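Local coordinates for protein putative 2,3,4,5-tetrahydropyridine-2-carboxylate N- succinyltransferase (Campylobacter jejuni, PDB 2RIJ) that probably catalyses the succinyl-CoA-dependent conversion of cyclic tetrahydrodipicolinate to acyclic N-succinyl-L-2-amino-6-oxopimelate, the first step of the succinylase route in lysine biosynthesis, at residues Phe48-Asn52 and Gln107-Leu111; Val127-Asp132 and Glu139-Lys144. One frame throughout, in Å; residues are numbered along the deposited sequence. Where two conformers were deposited one is given.

Interaction 1: Phe48-Asn52 and Gln107-Leu111; sequences FALIN and QNIDL
Leu50 lays its forked end over the first turn of helix 107-117, and its two methyls meet different surfaces. In one of its two conformers, the one described here, CD2 rests against the side-chain amide of Gln107, 3.6 Å from NE2, while CD1 lies 3.8 Å from Leu111 CB. In that conformer CG lies beside the backbone N and sends the two methyls to Gln107 and Leu111. Ala49 adds a looser touch, its CB 4.4 Å from Leu111 CD1.

Beside this apolar patch, Asn52 and Asn108 face each other across the gap and join their amides through a reciprocal pair of hydrogen bonds. Asn52 ND2 donates to Asn108 OD1 over 3.0 Å, its N-H meeting a lone pair of the oxygen within the plane of the carbonyl. The return bond, Asn108 ND2 to Asn52 OD1 at 3.2 Å, is nearly straight (168°), although its donor is tilted 28° from the carbonyl plane; the two amide planes lie 33° apart.

Both asparagines have further partners: Asn52 OD1 accepts from Asn56, Asn52 ND2 also donates to Phe28 O, and Asn108 ND2 reaches a bound citrate, probably from the crystallisation liquor. Met188 of a second subunit packs on Ala49, Leu50 and Gln107. The end of the loop and the start of strand 52-53 are thus tied to the helix by two neutral amides; the paired bonds, with Asn56 and Phe28 O on Asn52, should fix their rotation.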
loop_
_atom_site.group_PDB
_atom_site.type_symbol
_atom_site.label_atom_id
_atom_site.label_comp_id
_atom_site.label_asym_id
_atom_site.label_seq_id
_atom_site.Cartn_x
_atom_site.Cartn_y
_atom_site.Cartn_z
ATOM N N PHE A 48 -38.730 -22.249 37.934
ATOM C CA PHE A 48 -40.003 -22.697 37.445
ATOM C C PHE A 48 -39.827 -24.025 36.744
ATOM O O PHE A 48 -38.852 -24.214 36.038
ATOM C CB PHE A 48 -40.560 -21.703 36.405
ATOM C CG PHE A 48 -40.852 -20.324 36.928
ATOM C CD1 PHE A 48 -39.858 -19.376 37.025
ATOM C CD2 PHE A 48 -42.152 -19.948 37.205
ATOM C CE1 PHE A 48 -40.091 -18.093 37.431
ATOM C CE2 PHE A 48 -42.424 -18.660 37.635
ATOM C CZ PHE A 48 -41.373 -17.712 37.726
ATOM N N ALA A 49 -40.821 -24.905 36.855
ATOM C CA ALA A 49 -40.821 -26.129 36.072
ATOM C C ALA A 49 -41.813 -26.080 34.926
ATOM O O ALA A 49 -41.830 -26.995 34.104
ATOM C CB ALA A 49 -41.121 -27.345 36.975
ATOM N N LEU A 50 -42.624 -25.014 34.879
ATOM C CA LEU A 50 -43.661 -24.833 33.848
ATOM C C LEU A 50 -43.862 -23.344 33.632
ATOM O O LEU A 50 -44.045 -22.597 34.591
ATOM C CB LEU A 50 -45.008 -25.431 34.274
ATOM C CG LEU A 50 -45.223 -26.942 34.315
ATOM C CD1 LEU A 50 -46.561 -27.263 35.034
ATOM C CD2 LEU A 50 -45.159 -27.564 32.908
ATOM N N ILE A 51 -43.796 -22.921 32.379
ATOM C CA ILE A 51 -44.031 -21.553 31.976
ATOM C C ILE A 51 -45.227 -21.544 31.057
ATOM O O ILE A 51 -45.314 -22.308 30.081
ATOM C CB ILE A 51 -42.813 -20.981 31.170
ATOM C CG1 ILE A 51 -41.534 -21.110 31.962
ATOM C CG2 ILE A 51 -43.053 -19.535 30.716
ATOM C CD1 ILE A 51 -41.543 -20.224 33.226
ATOM N N ASN A 52 -46.143 -20.650 31.362
ATOM C CA ASN A 52 -47.340 -20.472 30.560
ATOM C C ASN A 52 -47.195 -19.121 29.867
ATOM O O ASN A 52 -46.896 -18.105 30.525
ATOM C CB ASN A 52 -48.582 -20.505 31.447
ATOM C CG ASN A 52 -48.811 -21.853 32.094
ATOM O OD1 ASN A 52 -49.378 -22.746 31.486
ATOM N ND2 ASN A 52 -48.394 -21.993 33.341
ATOM N N GLN A 107 -50.717 -30.271 33.080
ATOM C CA GLN A 107 -49.427 -30.023 33.675
ATOM C C GLN A 107 -49.461 -29.062 34.854
ATOM O O GLN A 107 -48.743 -29.246 35.815
ATOM C CB GLN A 107 -48.497 -29.490 32.608
ATOM C CG GLN A 107 -48.089 -30.535 31.572
ATOM C CD GLN A 107 -46.870 -30.085 30.843
ATOM O OE1 GLN A 107 -46.937 -29.167 30.014
ATOM N NE2 GLN A 107 -45.718 -30.681 31.185
ATOM N N ASN A 108 -50.286 -28.036 34.757
ATOM C CA ASN A 108 -50.454 -27.074 35.827
ATOM C C ASN A 108 -51.090 -27.762 37.022
ATOM O O ASN A 108 -50.748 -27.453 38.159
ATOM C CB ASN A 108 -51.293 -25.871 35.396
ATOM C CG ASN A 108 -50.546 -24.935 34.448
ATOM O OD1 ASN A 108 -49.517 -24.358 34.800
ATOM N ND2 ASN A 108 -51.077 -24.772 33.253
ATOM N N ILE A 109 -51.989 -28.706 36.766
ATOM C CA ILE A 109 -52.663 -29.413 37.857
ATOM C C ILE A 109 -51.659 -30.358 38.507
ATOM O O ILE A 109 -51.535 -30.373 39.721
ATOM C CB ILE A 109 -53.910 -30.191 37.414
ATOM C CG1 ILE A 109 -54.821 -29.313 36.544
ATOM C CG2 ILE A 109 -54.668 -30.672 38.671
ATOM C CD1 ILE A 109 -56.278 -29.878 36.293
ATOM N N ASP A 110 -50.908 -31.112 37.704
ATOM C CA ASP A 110 -49.850 -31.975 38.254
ATOM C C ASP A 110 -48.859 -31.210 39.138
ATOM O O ASP A 110 -48.357 -31.728 40.127
ATOM C CB ASP A 110 -49.052 -32.662 37.137
ATOM C CG ASP A 110 -49.901 -33.584 36.253
ATOM O OD1 ASP A 110 -50.926 -34.125 36.722
ATOM O OD2 ASP A 110 -49.547 -33.740 35.056
ATOM N N LEU A 111 -48.513 -29.997 38.720
ATOM C CA LEU A 111 -47.560 -29.181 39.451
ATOM C C LEU A 111 -48.115 -28.868 40.848
ATOM O O LEU A 111 -47.401 -28.972 41.837
ATOM C CB LEU A 111 -47.241 -27.873 38.677
ATOM C CG LEU A 111 -46.197 -26.979 39.398
ATOM C CD1 LEU A 111 -44.801 -27.629 39.280
ATOM C CD2 LEU A 111 -46.211 -25.571 38.834
#

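Interaction 2: Val127-Asp132 and Glu139-Lys144; sequences VCLFED and ESIYLK
Lys144 NZ is gripped from several directions where the chain turns away from strand 124-129. It forms a salt bridge with Asp132 OD1 at 3.3 Å, and a water that accepts from NZ at 2.6 Å donates to the same OD1 at 2.7 Å, giving the ion pair a second, water-bridged path. Another water, 3.1 Å from NZ, also lies within hydrogen-bonding distance of Glu131 O. Beyond the two segments the carbonyl oxygens of Lys133 and Asn159 are within hydrogen-bonding reach of NZ as well, so its three protons must be shared among more oxygens than three; Asp132 OD1 accepts from the backbone N of Asn159. The lysine chain runs extended until chi4 bends it (-73°), turning the ammonium group toward these oxygens.

Helix 138-149 here packs across the last residues of strand 124-129, part of an antiparallel sheet in the N-terminal region; the short axes pass 8.3 Å apart at 68°. Val127 and Leu129 direct their side chains to the helix, while Cys128 between them points to the other side of the sheet. Leu129 and Leu143 meet tip to tip, CG of the former 3.8 Å from CD2 of the latter, and that same methyl lies 3.8 Å from Val127 CG1. Leu129 CD2 reaches Ser140 CB, whereas its CD1 faces the aliphatic CG of Lys144. Ser140 OG turns instead to Glu80, on the neighbouring strand 80-84.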
loop_
_atom_site.group_PDB
_atom_site.type_symbol
_atom_site.label_atom_id
_atom_site.label_comp_id
_atom_site.label_asym_id
_atom_site.label_seq_id
_atom_site.Cartn_x
_atom_site.Cartn_y
_atom_site.Cartn_z
ATOM N N VAL A 127 -46.416 -16.075 40.059
ATOM C CA VAL A 127 -45.789 -14.962 39.350
ATOM C C VAL A 127 -46.534 -14.830 38.045
ATOM O O VAL A 127 -46.658 -15.790 37.321
ATOM C CB VAL A 127 -44.282 -15.232 39.091
ATOM C CG1 VAL A 127 -43.609 -14.041 38.445
ATOM C CG2 VAL A 127 -43.580 -15.628 40.404
ATOM N N CYS A 128 -47.067 -13.648 37.767
ATOM C CA CYS A 128 -47.687 -13.412 36.480
ATOM C C CYS A 128 -47.427 -12.020 35.925
ATOM O O CYS A 128 -47.212 -11.058 36.673
ATOM C CB CYS A 128 -49.179 -13.763 36.499
ATOM S SG CYS A 128 -50.272 -12.532 37.147
ATOM N N LEU A 129 -47.432 -11.947 34.595
ATOM C CA LEU A 129 -47.311 -10.705 33.865
ATOM C C LEU A 129 -48.655 -10.382 33.223
ATOM O O LEU A 129 -49.224 -11.217 32.509
ATOM C CB LEU A 129 -46.230 -10.792 32.785
ATOM C CG LEU A 129 -44.843 -11.235 33.211
ATOM C CD1 LEU A 129 -43.886 -11.253 31.989
ATOM C CD2 LEU A 129 -44.334 -10.329 34.293
ATOM N N PHE A 130 -49.138 -9.165 33.465
ATOM C CA PHE A 130 -50.346 -8.626 32.745
ATOM C C PHE A 130 -50.013 -7.843 31.477
ATOM O O PHE A 130 -50.831 -7.749 30.570
ATOM C CB PHE A 130 -51.157 -7.735 33.659
ATOM C CG PHE A 130 -51.761 -8.464 34.812
ATOM C CD1 PHE A 130 -52.644 -9.499 34.596
ATOM C CD2 PHE A 130 -51.457 -8.108 36.113
ATOM C CE1 PHE A 130 -53.189 -10.198 35.665
ATOM C CE2 PHE A 130 -52.009 -8.790 37.182
ATOM C CZ PHE A 130 -52.861 -9.842 36.960
ATOM N N GLU A 131 -48.814 -7.280 31.435
ATOM C CA GLU A 131 -48.306 -6.609 30.243
ATOM C C GLU A 131 -46.795 -6.728 30.226
ATOM O O GLU A 131 -46.199 -7.236 31.174
ATOM C CB GLU A 131 -48.748 -5.138 30.193
ATOM C CG GLU A 131 -48.480 -4.340 31.454
ATOM C CD GLU A 131 -49.459 -3.182 31.674
ATOM O OE1 GLU A 131 -50.245 -2.884 30.760
ATOM O OE2 GLU A 131 -49.443 -2.570 32.766
ATOM N N ASP A 132 -46.185 -6.292 29.129
ATOM C CA ASP A 132 -44.729 -6.359 28.938
ATOM C C ASP A 132 -44.097 -5.006 29.246
ATOM O O ASP A 132 -43.988 -4.141 28.390
ATOM C CB ASP A 132 -44.403 -6.828 27.514
ATOM C CG ASP A 132 -42.912 -6.747 27.188
ATOM O OD1 ASP A 132 -42.072 -6.954 28.100
ATOM O OD2 ASP A 132 -42.585 -6.474 26.002
ATOM N N GLU A 139 -38.746 -11.966 41.006
ATOM C CA GLU A 139 -39.607 -13.012 40.481
ATOM C C GLU A 139 -40.001 -12.764 39.010
ATOM O O GLU A 139 -40.012 -13.695 38.196
ATOM C CB GLU A 139 -40.874 -13.143 41.361
ATOM C CG GLU A 139 -40.624 -13.631 42.806
ATOM C CD GLU A 139 -40.420 -12.518 43.853
ATOM O OE1 GLU A 139 -39.893 -11.406 43.544
ATOM O OE2 GLU A 139 -40.755 -12.786 45.028
ATOM N N SER A 140 -40.409 -11.533 38.683
ATOM C CA SER A 140 -40.806 -11.229 37.319
ATOM C C SER A 140 -39.599 -11.188 36.372
ATOM O O SER A 140 -39.721 -11.584 35.231
ATOM C CB SER A 140 -41.643 -9.963 37.209
ATOM O OG SER A 140 -40.885 -8.829 37.499
ATOM N N ILE A 141 -38.430 -10.758 36.849
ATOM C CA ILE A 141 -37.211 -10.857 36.041
ATOM C C ILE A 141 -36.983 -12.322 35.653
ATOM O O ILE A 141 -36.701 -12.638 34.491
ATOM C CB ILE A 141 -35.920 -10.361 36.785
ATOM C CG1 ILE A 141 -36.010 -8.877 37.086
ATOM C CG2 ILE A 141 -34.670 -10.647 35.911
ATOM C CD1 ILE A 141 -35.011 -8.382 38.125
ATOM N N TYR A 142 -37.107 -13.213 36.619
ATOM C CA TYR A 142 -36.881 -14.647 36.346
ATOM C C TYR A 142 -37.929 -15.229 35.381
ATOM O O TYR A 142 -37.575 -15.998 34.458
ATOM C CB TYR A 142 -36.782 -15.438 37.642
ATOM C CG TYR A 142 -35.375 -15.553 38.170
ATOM C CD1 TYR A 142 -34.828 -14.564 38.946
ATOM C CD2 TYR A 142 -34.560 -16.624 37.797
ATOM C CE1 TYR A 142 -33.531 -14.654 39.397
ATOM C CE2 TYR A 142 -33.262 -16.721 38.251
ATOM C CZ TYR A 142 -32.765 -15.741 39.060
ATOM O OH TYR A 142 -31.471 -15.807 39.526
ATOM N N LEU A 143 -39.193 -14.808 35.514
ATOM C CA LEU A 143 -40.212 -15.243 34.551
ATOM C C LEU A 143 -39.850 -14.779 33.103
ATOM O O LEU A 143 -40.001 -15.548 32.132
ATOM C CB LEU A 143 -41.589 -14.752 34.946
ATOM C CG LEU A 143 -42.749 -15.158 34.045
ATOM C CD1 LEU A 143 -42.817 -16.650 33.782
ATOM C CD2 LEU A 143 -44.030 -14.643 34.677
ATOM N N LYS A 144 -39.440 -13.520 32.961
ATOM C CA LYS A 144 -38.983 -12.970 31.693
ATOM C C LYS A 144 -37.777 -13.763 31.124
ATOM O O LYS A 144 -37.776 -14.147 29.968
ATOM C CB LYS A 144 -38.651 -11.489 31.864
ATOM C CG LYS A 144 -39.923 -10.596 32.063
ATOM C CD LYS A 144 -39.613 -9.192 32.559
ATOM C CE LYS A 144 -40.850 -8.289 32.562
ATOM N NZ LYS A 144 -41.261 -7.883 31.213
HETATM O O HOH W 1 -43.899 -7.022 32.548
HETATM O O HOH W 2 -42.487 -9.337 29.405
#

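In the fold
Phe48 and Ile51, which take no part in the touch with 107-111, reach into interaction 2 and make the join. Although the centres of interactions 1 and 2 are about 15 Å apart, Phe48 CZ lies 4.0 Å from Val127 CG2 and Ile51 CD1 lies 3.8 Å from Leu143 CD1. The loop that meets helix 107-117 in interaction 1 therefore also packs, through other side chains, against helix 138-149 of interaction 2. Along the chain the contacts follow in series, with helix 107-117 leading on to strand 124-129. Interaction 1 borders a second subunit and a bound citrate, whereas no other chain of the assembly touches interaction 2. Both lie away from the predicted succinyl-CoA site.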